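Local coordinates for GRAM domain-containing protein 1A (Mus musculus, PDB 6GQF) that carries cholesterol from the plasma membrane to the endoplasmic reticulum without vesicles, the part here being its sterol-binding VASt (ASTER) domain with bound 25-hydroxycholesterol, at residues 35-40 against 147-152; 41-46 against 162-167; 130-135 against 143-148. One frame throughout, in Å; residues are numbered along the deposited sequence.

Contact 1 (35-40 against 147-152). With HC3 (25-hydroxycholesterol), chain E.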
# COMPACT_ATOMS: atom_id res chain seq x y z
N PRO A 35 -10.26 5.54 12.05
CA PRO A 35 -10.85 4.23 11.78
C PRO A 35 -10.40 3.65 10.43
O PRO A 35 -9.40 4.11 9.87
CB PRO A 35 -12.35 4.53 11.77
CG PRO A 35 -12.45 5.98 11.34
CD PRO A 35 -11.08 6.61 11.45
N ASP A 36 -11.13 2.66 9.94
CA ASP A 36 -10.84 2.05 8.64
C ASP A 36 -11.35 2.93 7.49
O ASP A 36 -11.89 4.01 7.72
CB ASP A 36 -11.47 0.66 8.55
CG ASP A 36 -10.76 -0.35 9.42
OD1 ASP A 36 -10.05 0.06 10.36
OD2 ASP A 36 -10.92 -1.57 9.17
N LEU A 37 -11.18 2.44 6.27
CA LEU A 37 -11.62 3.15 5.07
C LEU A 37 -12.89 2.52 4.52
O LEU A 37 -13.11 1.32 4.65
CB LEU A 37 -10.51 3.15 4.01
CG LEU A 37 -9.23 3.91 4.37
CD1 LEU A 37 -8.14 3.60 3.36
CD2 LEU A 37 -9.48 5.40 4.44
N SER A 38 -13.72 3.35 3.88
CA SER A 38 -15.00 2.91 3.35
C SER A 38 -14.86 2.23 2.00
O SER A 38 -15.56 2.57 1.05
CB SER A 38 -15.95 4.11 3.23
OG SER A 38 -15.41 5.09 2.35
N GLY A 39 -13.94 1.27 1.92
CA GLY A 39 -13.72 0.52 0.70
C GLY A 39 -13.75 -0.97 0.97
O GLY A 39 -14.77 -1.61 0.76
N ARG A 40 -12.62 -1.51 1.43
CA ARG A 40 -12.54 -2.92 1.82
C ARG A 40 -11.45 -3.14 2.86
O ARG A 40 -10.52 -2.34 2.97
CB ARG A 40 -12.27 -3.82 0.60
CG ARG A 40 -13.38 -3.82 -0.43
CD ARG A 40 -13.10 -4.80 -1.55
NE ARG A 40 -14.10 -4.68 -2.61
CZ ARG A 40 -14.09 -5.38 -3.74
NH1 ARG A 40 -13.12 -6.26 -3.97
NH2 ARG A 40 -15.04 -5.20 -4.64
N ALA A 147 -6.42 5.19 -1.92
CA ALA A 147 -5.90 5.42 -0.58
C ALA A 147 -5.88 4.13 0.23
O ALA A 147 -6.74 3.26 0.06
CB ALA A 147 -6.72 6.48 0.14
N HIS A 148 -4.88 4.01 1.10
CA HIS A 148 -4.68 2.81 1.91
C HIS A 148 -4.18 3.19 3.31
O HIS A 148 -3.37 4.10 3.47
CB HIS A 148 -3.68 1.87 1.23
CG HIS A 148 -3.98 1.65 -0.22
ND1 HIS A 148 -4.59 0.50 -0.68
CD2 HIS A 148 -3.77 2.43 -1.30
CE1 HIS A 148 -4.74 0.59 -1.99
NE2 HIS A 148 -4.26 1.76 -2.39
N ARG A 149 -4.68 2.48 4.32
CA ARG A 149 -4.31 2.72 5.71
C ARG A 149 -3.75 1.46 6.35
O ARG A 149 -4.41 0.43 6.38
CB ARG A 149 -5.52 3.22 6.51
CG ARG A 149 -5.15 3.84 7.86
CD ARG A 149 -6.37 4.15 8.72
NE ARG A 149 -7.30 5.08 8.09
CZ ARG A 149 -7.15 6.40 8.04
NH1 ARG A 149 -6.08 6.98 8.57
NH2 ARG A 149 -8.06 7.16 7.45
N TYR A 150 -2.51 1.54 6.84
CA TYR A 150 -1.90 0.46 7.60
C TYR A 150 -2.02 0.75 9.09
O TYR A 150 -1.67 1.85 9.53
CB TYR A 150 -0.42 0.30 7.25
CG TYR A 150 -0.09 0.00 5.81
CD1 TYR A 150 -0.17 0.99 4.83
CD2 TYR A 150 0.37 -1.25 5.42
CE1 TYR A 150 0.15 0.73 3.52
CE2 TYR A 150 0.70 -1.52 4.12
CZ TYR A 150 0.59 -0.53 3.17
OH TYR A 150 0.92 -0.79 1.86
N CYS A 151 -2.50 -0.22 9.86
CA CYS A 151 -2.52 -0.11 11.32
C CYS A 151 -1.66 -1.21 11.94
O CYS A 151 -1.92 -2.40 11.74
CB CYS A 151 -3.96 -0.22 11.86
SG CYS A 151 -5.12 1.03 11.24
N ILE A 152 -0.62 -0.82 12.68
CA ILE A 152 0.19 -1.75 13.46
C ILE A 152 -0.04 -1.53 14.95
O ILE A 152 0.27 -0.46 15.48
CB ILE A 152 1.70 -1.61 13.14
CG1 ILE A 152 1.97 -2.10 11.72
CG2 ILE A 152 2.54 -2.41 14.16
CD1 ILE A 152 3.44 -2.06 11.28
C18 HC3 E . -3.94 -1.96 -9.33
C13 HC3 E . -3.31 -0.60 -9.66
C12 HC3 E . -1.93 -0.88 -9.86
C11 HC3 E . -1.15 -1.35 -8.50
C9 HC3 E . -1.35 -0.39 -7.34
C10 HC3 E . -0.58 -0.85 -5.99
C19 HC3 E . -0.79 -2.34 -5.81
C1 HC3 E . 0.93 -0.63 -6.16
C2 HC3 E . 1.71 -0.98 -4.91
C3 HC3 E . 1.22 -0.24 -3.71
O1 HC3 E . 1.91 -0.70 -2.54
C4 HC3 E . -0.28 -0.43 -3.49
C5 HC3 E . -1.05 -0.15 -4.77
C6 HC3 E . -2.63 0.33 -4.69
C7 HC3 E . -3.22 0.86 -5.94
C8 HC3 E . -2.85 -0.17 -7.13
C14 HC3 E . -3.49 0.31 -8.41
C15 HC3 E . -5.05 0.72 -8.40
C16 HC3 E . -5.48 0.64 -10.07
C17 HC3 E . -4.24 0.12 -10.82
C20 HC3 E . -4.50 -0.76 -11.95
C21 HC3 E . -3.38 -0.51 -13.00
C22 HC3 E . -5.91 -0.66 -12.63
C23 HC3 E . -5.94 -0.10 -14.03
C24 HC3 E . -7.40 0.15 -14.33
C25 HC3 E . -7.61 0.27 -15.82
C26 HC3 E . -9.06 0.65 -16.03
C27 HC3 E . -6.70 1.34 -16.38
O2 HC3 E . -7.36 -0.98 -16.43
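Pro-35 and Leu-37 sit on an irregular stretch of chain that passes over Ala-147, His-148 and Arg-149 of a strand, and no hydrogen bond joins the two backbones. Leu-37 supplies the apolar part, and its two methyls do different work. CD1 rests on the strand backbone, 3.6 Å from O of Ala-147 and 3.8 Å from CA of His-148. CD2 reaches the guanidinium, 3.8 Å from NH2 of Arg-149. The two side chains cross obliquely, with CB of Arg-149 4.1 Å from CD1 of Leu-37. The strand belongs to the antiparallel sheet of the VASt domain, a member of the Bet v 1-like group, and residues 35-40 lead into its edge strand 40-47. Just after Leu-37 the chain turns sharply: Ser-38 is the centre of an inverse gamma turn. Gly-39 and Arg-40 then both face Ser-166, which makes a classic beta bulge. A second strand also holds the lead-in, since Leu-37 N is hydrogen-bonded to OG of Ser-165 and Ser-38 OG to Glu-167 OE1. Arg-149 has its CG anti to the backbone N (chi1 -165°). The chain bends at chi3 (-59°), which swings NE round to the carbonyl of Pro-35. NE lies 2.9 Å from O of Pro-35, but the angle is too poor for a hydrogen bond. The charge of Arg-149 is met by Asp-130, through a salt bridge from NH1 to OD1. Asp-36 is the other acid nearby, yet its OD1 stays 6.2 Å from NE of Arg-149, and its OD2 forms a salt bridge with Arg-163. His-148 touches the loop through its backbone, while its CB points away from residues 35-40, on the side of the bound 25-hydroxycholesterol.

Contact 2 (41-46 against 162-167); sequences LLINSV and LRVSSE
Arg-163 has its CG anti to the carbonyl carbon (chi1 -73°), and Asn-44 has its CG anti to the backbone N (chi1 -172°); the two side chains run side by side and point the same way. OD1 of Asn-44 touches CG of Arg-163 at 3.4 Å. The amide and guanidinium planes stand 78° apart, and Asn-44 OD1 takes its hydrogen bond from Arg-161. CD1 of Leu-41 lies over one face of the Arg-163 guanidinium, offset toward the rim, 3.9 Å from NH2. That same NH2 forms a salt bridge with Asp-36. An alanine in place of Arg-163 has no guanidinium, so the Asp-36 carboxylate would probably lose its mate and Leu-41 CD1 the flat group it rests on. On the other face of the sheet, Ile-43 and Val-164 lie side by side. CD1 of Ile-43 is 3.9 Å from CG2 of Val-164, and CG2 of Ile-43 is 4.3 Å from CG of Leu-162. Phe-194 of helix 176-202 packs on both Ile-43 and Val-164. The methyl CD2 of Leu-42 reaches Ser-166, whose OG is hydrogen-bonded to ND1 of His-148. The backbones are antiparallel. Ser-45 and Leu-162 exchange two hydrogen bonds, and Val-164 N bonds to Ile-43 O. The carbonyl of Val-164 is gripped twice. Leu-42 N approaches O of Val-164 nearly along the C=O axis at 2.7 Å, and Ile-43 N comes to O of Val-164 in the carbonyl plane, on a lone pair, at 3.1 Å. Leu-42 and Ile-43 thus both face Val-164, which is a classic beta bulge, here on the edge strand of the antiparallel sheet that packs against the long C-terminal helix, as in other Bet v 1-like domains.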
# COMPACT_ATOMS: atom_id res chain seq x y z
N LEU A 41 -11.58 -4.22 3.62
CA LEU A 41 -10.57 -4.64 4.58
C LEU A 41 -9.71 -5.72 3.94
O LEU A 41 -10.15 -6.86 3.80
CB LEU A 41 -11.22 -5.16 5.87
CG LEU A 41 -10.28 -5.68 6.96
CD1 LEU A 41 -9.43 -4.55 7.53
CD2 LEU A 41 -11.07 -6.37 8.06
N LEU A 42 -8.49 -5.36 3.56
CA LEU A 42 -7.65 -6.26 2.77
C LEU A 42 -6.90 -7.25 3.65
O LEU A 42 -6.84 -8.44 3.35
CB LEU A 42 -6.65 -5.45 1.93
CG LEU A 42 -7.19 -4.65 0.73
CD1 LEU A 42 -7.88 -5.56 -0.27
CD2 LEU A 42 -8.12 -3.53 1.15
N ILE A 43 -6.33 -6.75 4.75
CA ILE A 43 -5.55 -7.58 5.65
C ILE A 43 -5.99 -7.38 7.09
O ILE A 43 -6.32 -6.28 7.50
CB ILE A 43 -4.04 -7.26 5.54
CG1 ILE A 43 -3.54 -7.57 4.12
CG2 ILE A 43 -3.24 -8.06 6.57
CD1 ILE A 43 -2.13 -7.05 3.85
N ASN A 44 -6.00 -8.48 7.84
CA ASN A 44 -6.28 -8.45 9.27
C ASN A 44 -5.65 -9.68 9.92
O ASN A 44 -6.35 -10.64 10.25
CB ASN A 44 -7.78 -8.39 9.53
CG ASN A 44 -8.11 -8.18 10.99
OD1 ASN A 44 -7.30 -7.66 11.75
ND2 ASN A 44 -9.32 -8.57 11.39
N SER A 45 -4.33 -9.65 10.07
CA SER A 45 -3.58 -10.78 10.56
C SER A 45 -2.83 -10.46 11.85
O SER A 45 -2.53 -9.30 12.13
CB SER A 45 -2.59 -11.25 9.49
OG SER A 45 -3.26 -11.52 8.28
N VAL A 46 -2.55 -11.49 12.64
CA VAL A 46 -1.71 -11.34 13.82
C VAL A 46 -0.41 -12.10 13.59
O VAL A 46 -0.42 -13.27 13.23
CB VAL A 46 -2.41 -11.86 15.09
CG1 VAL A 46 -1.49 -11.74 16.29
CG2 VAL A 46 -3.70 -11.07 15.35
N LEU A 162 -1.77 -6.63 12.33
CA LEU A 162 -1.67 -5.80 11.14
C LEU A 162 -3.04 -5.68 10.46
O LEU A 162 -3.67 -6.69 10.15
CB LEU A 162 -0.63 -6.37 10.17
CG LEU A 162 -0.44 -5.65 8.83
CD1 LEU A 162 0.01 -4.22 9.02
CD2 LEU A 162 0.58 -6.39 7.98
N ARG A 163 -3.49 -4.45 10.26
CA ARG A 163 -4.72 -4.18 9.50
C ARG A 163 -4.42 -3.30 8.29
O ARG A 163 -3.64 -2.35 8.37
CB ARG A 163 -5.77 -3.50 10.38
CG ARG A 163 -6.42 -4.41 11.39
CD ARG A 163 -7.31 -3.64 12.35
NE ARG A 163 -8.53 -3.14 11.71
CZ ARG A 163 -9.65 -3.85 11.56
NH1 ARG A 163 -9.72 -5.10 11.98
NH2 ARG A 163 -10.70 -3.29 10.97
N VAL A 164 -5.03 -3.64 7.16
CA VAL A 164 -4.94 -2.81 5.96
C VAL A 164 -6.30 -2.68 5.30
O VAL A 164 -6.88 -3.67 4.83
CB VAL A 164 -3.93 -3.37 4.94
CG1 VAL A 164 -3.80 -2.43 3.75
CG2 VAL A 164 -2.58 -3.60 5.60
N SER A 165 -6.81 -1.46 5.27
CA SER A 165 -8.03 -1.14 4.55
C SER A 165 -7.68 -0.19 3.42
O SER A 165 -6.67 0.51 3.48
CB SER A 165 -9.06 -0.51 5.48
OG SER A 165 -8.52 0.64 6.11
N SER A 166 -8.51 -0.18 2.39
CA SER A 166 -8.27 0.65 1.21
C SER A 166 -9.56 1.28 0.74
O SER A 166 -10.64 0.95 1.22
CB SER A 166 -7.64 -0.18 0.10
OG SER A 166 -6.49 -0.85 0.60
N GLU A 167 -9.45 2.22 -0.20
CA GLU A 167 -10.62 2.79 -0.84
C GLU A 167 -10.22 3.46 -2.15
O GLU A 167 -9.08 3.88 -2.32
CB GLU A 167 -11.33 3.78 0.10
CG GLU A 167 -10.63 5.12 0.28
CD GLU A 167 -11.36 6.03 1.26
OE1 GLU A 167 -12.39 5.59 1.83
OE2 GLU A 167 -10.92 7.18 1.46

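Contact 3 (130-135 against 143-148); sequences DSEVLT and YFYTAH. With HC3 (25-hydroxycholesterol), chain E.
Val-133 lays its CG1 against C7 of 25-hydroxycholesterol at 3.8 Å, and its CG2 lies 4.0 Å from CD2 of His-148. The two segments belong to the beta hairpin of strands 127-136 and 144-156, part of the sheet that lines the sterol pocket of the VASt domain. Two backbone hydrogen bonds pair Ser-131 with His-148. Val-133 N bonds to O of Thr-146, while the return bond from Thr-146 N is weak. Glu-132 and Ala-147 form the non-hydrogen-bonded pair between them. Thr-146 holds OG1 between its backbone N and carbonyl carbon (chi1 66°). From there OG1 shares a hydrogen bond of 2.9 Å with NE2 of His-148, and either could be the donor. ND1 of His-148 bonds to OG of Ser-166. Bonds at both ring nitrogens are likely to fix the rotation of the imidazole. Its NE2 lies 3.2 Å from C6 of the sterol. Farther along, CG2 of Thr-135 sits 3.8 Å from C14 of the sterol. Away from the ligand, Leu-134 and Tyr-145 lie side by side and point the same way, CG of Leu-134 4.2 Å from CB of Tyr-145. OE1 of Glu-132 comes 4.1 Å from CE2 of Tyr-145, with carboxylate and ring planes 44° apart. The carbonyl O of Val-133 lies at the edge of the Tyr-145 ring, near its plane. Ser-131 OG is hydrogen-bonded to Glu-113 on the next strand. Phe-144 meets the sterol edge-on, with C16 in the ring plane and 3.9 Å from CE2.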
# COMPACT_ATOMS: atom_id res chain seq x y z
N ASP A 130 -0.76 6.39 6.55
CA ASP A 130 -1.65 6.64 5.43
C ASP A 130 -0.86 6.68 4.13
O ASP A 130 0.22 7.27 4.08
CB ASP A 130 -2.40 7.95 5.60
CG ASP A 130 -3.56 7.85 6.58
OD1 ASP A 130 -4.25 6.81 6.58
OD2 ASP A 130 -3.78 8.82 7.34
N SER A 131 -1.41 6.07 3.09
CA SER A 131 -0.72 5.96 1.82
C SER A 131 -1.59 6.48 0.68
O SER A 131 -2.74 6.07 0.53
CB SER A 131 -0.33 4.50 1.56
OG SER A 131 0.48 4.39 0.40
N GLU A 132 -1.04 7.40 -0.11
CA GLU A 132 -1.68 7.87 -1.34
C GLU A 132 -0.93 7.31 -2.54
O GLU A 132 0.25 7.58 -2.72
CB GLU A 132 -1.71 9.40 -1.42
CG GLU A 132 -2.49 10.08 -0.33
CD GLU A 132 -2.52 11.59 -0.52
OE1 GLU A 132 -2.93 12.03 -1.61
OE2 GLU A 132 -2.12 12.32 0.41
N VAL A 133 -1.63 6.54 -3.37
CA VAL A 133 -1.02 5.87 -4.51
C VAL A 133 -1.60 6.43 -5.80
O VAL A 133 -2.79 6.30 -6.08
CB VAL A 133 -1.24 4.35 -4.47
CG1 VAL A 133 -0.68 3.68 -5.73
CG2 VAL A 133 -0.58 3.76 -3.23
N LEU A 134 -0.73 7.05 -6.58
CA LEU A 134 -1.10 7.59 -7.88
C LEU A 134 -0.40 6.77 -8.95
O LEU A 134 0.83 6.74 -9.02
CB LEU A 134 -0.73 9.07 -8.00
CG LEU A 134 -1.64 10.05 -7.24
CD1 LEU A 134 -1.47 9.98 -5.72
CD2 LEU A 134 -1.35 11.45 -7.72
N THR A 135 -1.21 6.09 -9.76
CA THR A 135 -0.72 5.31 -10.88
C THR A 135 -0.81 6.15 -12.15
O THR A 135 -1.89 6.64 -12.50
CB THR A 135 -1.52 4.02 -11.05
OG1 THR A 135 -2.86 4.33 -11.45
CG2 THR A 135 -1.57 3.25 -9.74
N TYR A 143 -9.07 10.14 -13.75
CA TYR A 143 -10.36 9.93 -13.11
C TYR A 143 -10.26 9.60 -11.62
O TYR A 143 -11.09 10.04 -10.83
CB TYR A 143 -11.12 8.81 -13.82
CG TYR A 143 -11.83 9.26 -15.08
CD1 TYR A 143 -11.14 9.36 -16.28
CD2 TYR A 143 -13.18 9.57 -15.06
CE1 TYR A 143 -11.78 9.76 -17.43
CE2 TYR A 143 -13.82 9.98 -16.21
CZ TYR A 143 -13.12 10.07 -17.39
OH TYR A 143 -13.75 10.48 -18.54
N PHE A 144 -9.23 8.84 -11.23
CA PHE A 144 -9.18 8.27 -9.89
C PHE A 144 -7.77 8.10 -9.36
O PHE A 144 -6.80 8.15 -10.11
CB PHE A 144 -9.89 6.91 -9.88
CG PHE A 144 -9.06 5.79 -10.48
CD1 PHE A 144 -8.89 5.69 -11.86
CD2 PHE A 144 -8.46 4.84 -9.67
CE1 PHE A 144 -8.12 4.67 -12.41
CE2 PHE A 144 -7.70 3.82 -10.22
CZ PHE A 144 -7.53 3.74 -11.59
N TYR A 145 -7.69 7.90 -8.05
CA TYR A 145 -6.47 7.44 -7.39
C TYR A 145 -6.96 6.63 -6.18
O TYR A 145 -8.16 6.57 -5.93
CB TYR A 145 -5.56 8.61 -7.00
CG TYR A 145 -6.07 9.49 -5.87
CD1 TYR A 145 -7.03 10.47 -6.10
CD2 TYR A 145 -5.57 9.36 -4.59
CE1 TYR A 145 -7.49 11.28 -5.08
CE2 TYR A 145 -6.02 10.16 -3.56
CZ TYR A 145 -6.98 11.12 -3.81
OH TYR A 145 -7.43 11.91 -2.77
N THR A 146 -6.04 6.00 -5.44
CA THR A 146 -6.44 5.12 -4.34
C THR A 146 -5.74 5.48 -3.03
O THR A 146 -4.63 6.00 -3.04
CB THR A 146 -6.15 3.62 -4.67
OG1 THR A 146 -4.74 3.40 -4.78
CG2 THR A 146 -6.85 3.22 -5.96
N ALA A 147 -6.42 5.19 -1.92
CA ALA A 147 -5.90 5.42 -0.58
C ALA A 147 -5.88 4.13 0.23
O ALA A 147 -6.74 3.26 0.06
CB ALA A 147 -6.72 6.48 0.14
N HIS A 148 -4.88 4.01 1.10
CA HIS A 148 -4.68 2.81 1.91
C HIS A 148 -4.18 3.19 3.31
O HIS A 148 -3.37 4.10 3.47
CB HIS A 148 -3.68 1.87 1.23
CG HIS A 148 -3.98 1.65 -0.22
ND1 HIS A 148 -4.59 0.50 -0.68
CD2 HIS A 148 -3.77 2.43 -1.30
CE1 HIS A 148 -4.74 0.59 -1.99
NE2 HIS A 148 -4.26 1.76 -2.39
C18 HC3 E . -3.94 -1.96 -9.33
C13 HC3 E . -3.31 -0.60 -9.66
C12 HC3 E . -1.93 -0.88 -9.86
C11 HC3 E . -1.15 -1.35 -8.50
C9 HC3 E . -1.35 -0.39 -7.34
C10 HC3 E . -0.58 -0.85 -5.99
C19 HC3 E . -0.79 -2.34 -5.81
C1 HC3 E . 0.93 -0.63 -6.16
C2 HC3 E . 1.71 -0.98 -4.91
C3 HC3 E . 1.22 -0.24 -3.71
O1 HC3 E . 1.91 -0.70 -2.54
C4 HC3 E . -0.28 -0.43 -3.49
C5 HC3 E . -1.05 -0.15 -4.77
C6 HC3 E . -2.63 0.33 -4.69
C7 HC3 E . -3.22 0.86 -5.94
C8 HC3 E . -2.85 -0.17 -7.13
C14 HC3 E . -3.49 0.31 -8.41
C15 HC3 E . -5.05 0.72 -8.40
C16 HC3 E . -5.48 0.64 -10.07
C17 HC3 E . -4.24 0.12 -10.82
C20 HC3 E . -4.50 -0.76 -11.95
C21 HC3 E . -3.38 -0.51 -13.00
C22 HC3 E . -5.91 -0.66 -12.63
C23 HC3 E . -5.94 -0.10 -14.03
C24 HC3 E . -7.40 0.15 -14.33
C25 HC3 E . -7.61 0.27 -15.82
C26 HC3 E . -9.06 0.65 -16.03
C27 HC3 E . -6.70 1.34 -16.38
O2 HC3 E . -7.36 -0.98 -16.43

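Overall arrangement
All three contacts involve one antiparallel sheet, in which strand 144-156 lies between 159-170 and 127-136. Contacts 1 and 3 share that strand through Ala-147 and His-148. Contacts 2 and 3 are regular strand pairings; contact 1 lays a loop on the sheet without backbone bonds. Each is partly buried, but contact 3 faces the sterol most fully, with five pocket residues, whereas contact 2 turns its apolar face to the C-terminal helix. Two salt bridges tie the more exposed parts together: Asp-36 with Arg-163 joins contacts 1 and 2, and Arg-149 with Asp-130 joins contacts 1 and 3. Toward the pocket, the bond between His-148 and Ser-166 connects all three.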